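Local coordinates for pesticidial crystal protein CRY2AA (Bacillus thuringiensis serovar kurstaki, PDB 1I5P), which kills dipteran and lepidopteran larvae by binding to their midgut epithelial cells and promoting colloid-osmotic lysis, at residues 501-506 with 531-536; 559-564 with 603-608. All coordinates share one frame; numbering follows the deposited sequence.

Interactions 1 and 2 lie in one mixed beta sheet of the C-terminal delta endotoxin region, their centres about 10 Å apart. Strand 530-537 from interaction 1 runs antiparallel beside strand 602-610 from interaction 2, which puts segments 501-506 and 559-564 on the outer flanks of this central pair. Two bonds tie the contacts directly: a salt bridge of 2.6 Å from Arg533 NE to Asp606 OD1, on the polar face, and a probable backbone hydrogen bond of 2.7 Å between Leu605 N and Tyr534 O. On the apolar face of the sheet, Tyr534 and Ile607 touch, so the two contacts also share an apolar layer. Along the chain, interaction 1 closes before interaction 2 opens.

Interaction 1 (501-506 with 531-536); sequences ATQVNN and TARYTL
Ala501 sets its CB over one face of the Tyr534 ring, 3.9 Å from the ring centroid, in a CH-pi contact that a small methyl suits. Tyr534 OH hydrogen-bonds to Pro498 O. On the same buried side Val504 CG2 meets Ala532 CB, and Phe525 packs against both residues.

A buried threonine pair closes the Arg533 side at the Thr502 end, with 2.6 Å between Thr502 OG1 and Thr535 OG1. Thr502 OG1 stands anti to its own carbonyl carbon (chi1 -65°), which turns it to this partner. Thr502 CB rests on Arg533 CG.

Toward Gln503 and Asn505 this side loosens. Gln503 and Arg533 run side by side in the same direction, Gln503 CG touching Arg533 CB at 4.1 Å. Long polar chains suit this more open side: their carbon stems lie together while the polar ends reach beyond, and Arg533 NE forms a salt bridge with Asp606. The backbone bond from Asn505 N to Thr531 O is weak at 3.3 Å.

Arg533 N donates to Gln503 O at 2.9 Å, whereas Arg533 O receives Thr502 N, at a doubtfully short 2.5 Å, and, weakly, Gln503 N. Two residues thus face one: a classic beta bulge in an antiparallel strand pair.

Interaction 2 (559-564 with 603-608); sequences VTINGR and VTLDIN
Val559 and Leu605 meet obliquely on the buried face of the strand pair, Val559 CG1 pressing on Leu605 CD1 at 3.4 Å, closer than usual for two carbons. Val559 CG1 lies anti to its backbone N (chi1 -180°), the setting that turns this methyl to the leucine. The branched valine fits the extended backbone, and the longer leucine can reach it from a diagonal position.

Ile561 and Val603 cross in the same way further along. Ile561 CG1 and CD1 both lie 3.8 Å from Val603 CG1, so the flank of the isoleucine rather than its tip alone carries the contact.

The opposite face is polar. Here Thr560 and Asp606 stand as a hydrogen-bonded antiparallel pair, CB to CB at 4.2 Å. Their backbones bond both ways, Thr560 N to Asp606 O at 2.9 Å and Asp606 N to Thr560 O at 3.0 Å, the latter nearly straight at 175°. Water fills in around them: one molecule joins Thr560 OG1 to Asp606 O, and another touches Thr560 O, Thr604 OG1 and Asp606 OD2. Short polar side chains suit this partly exposed surface, and the aspartate also meets Arg533 in a salt bridge, which would be expected to favour its charged form.

Beyond Ile561 the chain reverses in a type I' turn to Arg564. Asn562 and Gly563 both have positive phi, a conformation that asparagine and glycine tolerate well. A third water carries the pairing past the strand end, bridging Asn562 N and Thr604 O.

Strand 564-571 follows the turn and pairs with 555-561, while 530-537 borders 602-610 on its other edge. The apolar side chains face strands 541-550, 585-597 and 617-626, with Leu545 touching both Val559 and Leu605.

Interaction 1 (501-506 with 531-536)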
loop_
_atom_site.group_PDB
_atom_site.type_symbol
_atom_site.label_atom_id
_atom_site.label_comp_id
_atom_site.label_asym_id
_atom_site.label_seq_id
_atom_site.Cartn_x
_atom_site.Cartn_y
_atom_site.Cartn_z
ATOM N N ALA A 501 -3.812 0.424 15.335
ATOM C CA ALA A 501 -3.720 0.499 16.781
ATOM C C ALA A 501 -4.854 -0.224 17.481
ATOM O O ALA A 501 -5.915 -0.463 16.902
ATOM C CB ALA A 501 -3.698 1.954 17.218
ATOM N N THR A 502 -4.615 -0.588 18.735
ATOM C CA THR A 502 -5.639 -1.235 19.540
ATOM C C THR A 502 -6.634 -0.138 19.893
ATOM O O THR A 502 -7.850 -0.336 19.849
ATOM C CB THR A 502 -5.048 -1.795 20.845
ATOM O OG1 THR A 502 -4.118 -2.840 20.534
ATOM C CG2 THR A 502 -6.153 -2.338 21.740
ATOM N N GLN A 503 -6.094 1.025 20.243
ATOM C CA GLN A 503 -6.900 2.184 20.605
ATOM C C GLN A 503 -6.040 3.442 20.662
ATOM O O GLN A 503 -4.833 3.372 20.907
ATOM C CB GLN A 503 -7.582 1.972 21.965
ATOM C CG GLN A 503 -6.636 1.781 23.143
ATOM C CD GLN A 503 -7.373 1.798 24.474
ATOM O OE1 GLN A 503 -8.011 2.791 24.830
ATOM N NE2 GLN A 503 -7.302 0.694 25.209
ATOM N N VAL A 504 -6.674 4.586 20.424
ATOM C CA VAL A 504 -6.000 5.878 20.452
ATOM C C VAL A 504 -6.922 6.877 21.141
ATOM O O VAL A 504 -8.122 6.887 20.881
ATOM C CB VAL A 504 -5.719 6.402 19.018
ATOM C CG1 VAL A 504 -4.853 7.658 19.083
ATOM C CG2 VAL A 504 -5.042 5.325 18.182
ATOM N N ASN A 505 -6.380 7.706 22.027
ATOM C CA ASN A 505 -7.207 8.713 22.682
ATOM C C ASN A 505 -7.078 10.017 21.896
ATOM O O ASN A 505 -6.312 10.083 20.932
ATOM C CB ASN A 505 -6.783 8.910 24.146
ATOM C CG ASN A 505 -5.339 9.340 24.296
ATOM O OD1 ASN A 505 -4.839 9.460 25.414
ATOM N ND2 ASN A 505 -4.663 9.578 23.184
ATOM N N ASN A 506 -7.819 11.048 22.292
ATOM C CA ASN A 506 -7.767 12.320 21.582
ATOM C C ASN A 506 -8.036 12.048 20.099
ATOM O O ASN A 506 -7.397 12.629 19.225
ATOM C CB ASN A 506 -6.381 12.963 21.738
ATOM C CG ASN A 506 -6.074 13.373 23.173
ATOM O OD1 ASN A 506 -4.916 13.619 23.526
ATOM N ND2 ASN A 506 -7.106 13.463 24.000
ATOM N N THR A 531 -1.958 9.060 23.432
ATOM C CA THR A 531 -1.370 7.737 23.538
ATOM C C THR A 531 -2.024 6.787 22.554
ATOM O O THR A 531 -3.251 6.709 22.471
ATOM C CB THR A 531 -1.533 7.156 24.959
ATOM O OG1 THR A 531 -0.749 7.924 25.881
ATOM C CG2 THR A 531 -1.079 5.704 24.996
ATOM N N ALA A 532 -1.189 6.082 21.802
ATOM C CA ALA A 532 -1.651 5.108 20.829
ATOM C C ALA A 532 -1.162 3.740 21.294
ATOM O O ALA A 532 0.043 3.516 21.438
ATOM C CB ALA A 532 -1.085 5.432 19.440
ATOM N N ARG A 533 -2.095 2.831 21.550
ATOM C CA ARG A 533 -1.726 1.497 21.991
ATOM C C ARG A 533 -1.794 0.482 20.864
ATOM O O ARG A 533 -2.734 0.478 20.073
ATOM C CB ARG A 533 -2.631 1.023 23.130
ATOM C CG ARG A 533 -2.564 -0.496 23.338
ATOM C CD ARG A 533 -3.185 -0.937 24.642
ATOM N NE ARG A 533 -2.413 -0.458 25.784
ATOM C CZ ARG A 533 -2.700 -0.742 27.049
ATOM N NH1 ARG A 533 -3.747 -1.504 27.339
ATOM N NH2 ARG A 533 -1.932 -0.275 28.024
ATOM N N TYR A 534 -0.793 -0.389 20.817
ATOM C CA TYR A 534 -0.719 -1.449 19.823
ATOM C C TYR A 534 -0.521 -2.770 20.550
ATOM O O TYR A 534 0.114 -2.821 21.605
ATOM C CB TYR A 534 0.442 -1.202 18.860
ATOM C CG TYR A 534 0.334 0.119 18.144
ATOM C CD1 TYR A 534 0.747 1.298 18.754
ATOM C CD2 TYR A 534 -0.251 0.200 16.884
ATOM C CE1 TYR A 534 0.576 2.532 18.133
ATOM C CE2 TYR A 534 -0.427 1.429 16.252
ATOM C CZ TYR A 534 -0.015 2.588 16.886
ATOM O OH TYR A 534 -0.229 3.803 16.284
ATOM N N THR A 535 -1.076 -3.837 19.987
ATOM C CA THR A 535 -0.956 -5.156 20.592
ATOM C C THR A 535 -0.413 -6.159 19.586
ATOM O O THR A 535 -0.882 -6.237 18.445
ATOM C CB THR A 535 -2.312 -5.649 21.119
ATOM O OG1 THR A 535 -2.870 -4.656 21.981
ATOM C CG2 THR A 535 -2.139 -6.952 21.907
ATOM N N LEU A 536 0.571 -6.935 20.021
ATOM C CA LEU A 536 1.188 -7.918 19.150
ATOM C C LEU A 536 1.371 -9.262 19.851
ATOM O O LEU A 536 1.479 -9.331 21.081
ATOM C CB LEU A 536 2.541 -7.386 18.672
ATOM C CG LEU A 536 3.630 -7.248 19.735
ATOM C CD1 LEU A 536 4.492 -8.498 19.709
ATOM C CD2 LEU A 536 4.493 -6.023 19.474
HETATM O O HOH W 1 -2.692 10.229 26.834
#

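Interaction 2 (559-564 with 603-608)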
loop_
_atom_site.group_PDB
_atom_site.type_symbol
_atom_site.label_atom_id
_atom_site.label_comp_id
_atom_site.label_asym_id
_atom_site.label_seq_id
_atom_site.Cartn_x
_atom_site.Cartn_y
_atom_site.Cartn_z
ATOM N N VAL A 559 7.541 5.529 25.508
ATOM C CA VAL A 559 7.123 4.192 25.127
ATOM C C VAL A 559 7.084 3.278 26.342
ATOM O O VAL A 559 8.049 3.187 27.097
ATOM C CB VAL A 559 8.085 3.592 24.077
ATOM C CG1 VAL A 559 7.627 2.196 23.690
ATOM C CG2 VAL A 559 8.143 4.494 22.856
ATOM N N THR A 560 5.955 2.607 26.524
ATOM C CA THR A 560 5.797 1.695 27.638
ATOM C C THR A 560 5.516 0.302 27.100
ATOM O O THR A 560 4.535 0.079 26.382
ATOM C CB THR A 560 4.649 2.134 28.563
ATOM O OG1 THR A 560 4.877 3.484 28.986
ATOM C CG2 THR A 560 4.581 1.240 29.793
ATOM N N ILE A 561 6.398 -0.628 27.450
ATOM C CA ILE A 561 6.284 -2.011 27.022
ATOM C C ILE A 561 7.140 -2.871 27.953
ATOM O O ILE A 561 8.229 -2.461 28.351
ATOM C CB ILE A 561 6.762 -2.161 25.556
ATOM C CG1 ILE A 561 6.586 -3.604 25.086
ATOM C CG2 ILE A 561 8.210 -1.697 25.424
ATOM C CD1 ILE A 561 6.781 -3.773 23.591
ATOM N N ASN A 562 6.639 -4.050 28.317
ATOM C CA ASN A 562 7.369 -4.949 29.209
ATOM C C ASN A 562 7.578 -4.297 30.573
ATOM O O ASN A 562 8.552 -4.590 31.266
ATOM C CB ASN A 562 8.741 -5.290 28.620
ATOM C CG ASN A 562 8.652 -6.004 27.278
ATOM O OD1 ASN A 562 9.532 -5.851 26.426
ATOM N ND2 ASN A 562 7.607 -6.800 27.093
ATOM N N GLY A 563 6.671 -3.409 30.957
ATOM C CA GLY A 563 6.812 -2.737 32.235
ATOM C C GLY A 563 7.954 -1.736 32.210
ATOM O O GLY A 563 8.294 -1.145 33.234
ATOM N N ARG A 564 8.549 -1.544 31.036
ATOM C CA ARG A 564 9.651 -0.599 30.886
ATOM C C ARG A 564 9.139 0.683 30.234
ATOM O O ARG A 564 8.299 0.641 29.331
ATOM C CB ARG A 564 10.757 -1.197 30.010
ATOM C CG ARG A 564 11.143 -2.636 30.335
ATOM C CD ARG A 564 12.265 -3.100 29.407
ATOM N NE ARG A 564 12.383 -4.555 29.335
ATOM C CZ ARG A 564 13.155 -5.201 28.463
ATOM N NH1 ARG A 564 13.884 -4.526 27.583
ATOM N NH2 ARG A 564 13.192 -6.526 28.462
ATOM N N VAL A 603 1.459 -8.817 23.764
ATOM C CA VAL A 603 2.218 -7.701 24.303
ATOM C C VAL A 603 1.638 -6.357 23.884
ATOM O O VAL A 603 1.311 -6.152 22.719
ATOM C CB VAL A 603 3.674 -7.772 23.825
ATOM C CG1 VAL A 603 4.495 -6.689 24.485
ATOM C CG2 VAL A 603 4.237 -9.153 24.114
ATOM N N THR A 604 1.507 -5.440 24.838
ATOM C CA THR A 604 0.978 -4.119 24.527
ATOM C C THR A 604 2.131 -3.130 24.387
ATOM O O THR A 604 3.096 -3.166 25.149
ATOM C CB THR A 604 0.021 -3.595 25.625
ATOM O OG1 THR A 604 0.743 -3.437 26.852
ATOM C CG2 THR A 604 -1.135 -4.557 25.834
ATOM N N LEU A 605 2.024 -2.261 23.391
ATOM C CA LEU A 605 3.031 -1.244 23.136
ATOM C C LEU A 605 2.334 0.100 23.199
ATOM O O LEU A 605 1.517 0.415 22.330
ATOM C CB LEU A 605 3.649 -1.431 21.746
ATOM C CG LEU A 605 4.458 -0.250 21.192
ATOM C CD1 LEU A 605 5.688 -0.008 22.056
ATOM C CD2 LEU A 605 4.867 -0.537 19.750
ATOM N N ASP A 606 2.634 0.886 24.226
ATOM C CA ASP A 606 2.015 2.198 24.360
ATOM C C ASP A 606 2.974 3.290 23.928
ATOM O O ASP A 606 4.092 3.390 24.429
ATOM C CB ASP A 606 1.561 2.441 25.803
ATOM C CG ASP A 606 0.448 1.509 26.228
ATOM O OD1 ASP A 606 -0.455 1.247 25.405
ATOM O OD2 ASP A 606 0.470 1.045 27.390
ATOM N N ILE A 607 2.529 4.091 22.970
ATOM C CA ILE A 607 3.332 5.189 22.460
ATOM C C ILE A 607 2.655 6.508 22.822
ATOM O O ILE A 607 1.617 6.863 22.261
ATOM C CB ILE A 607 3.496 5.085 20.926
ATOM C CG1 ILE A 607 4.138 3.737 20.565
ATOM C CG2 ILE A 607 4.353 6.225 20.416
ATOM C CD1 ILE A 607 4.376 3.522 19.071
ATOM N N ASN A 608 3.242 7.221 23.779
ATOM C CA ASN A 608 2.705 8.498 24.225
ATOM C C ASN A 608 3.543 9.648 23.693
ATOM O O ASN A 608 4.768 9.649 23.806
ATOM C CB ASN A 608 2.642 8.544 25.752
ATOM C CG ASN A 608 2.266 9.918 26.281
ATOM O OD1 ASN A 608 3.117 10.796 26.429
ATOM N ND2 ASN A 608 0.985 10.113 26.555
HETATM O O HOH W 2 3.838 5.216 27.120
HETATM O O HOH W 3 2.357 -1.298 27.309
HETATM O O HOH W 4 3.903 -4.585 27.456
#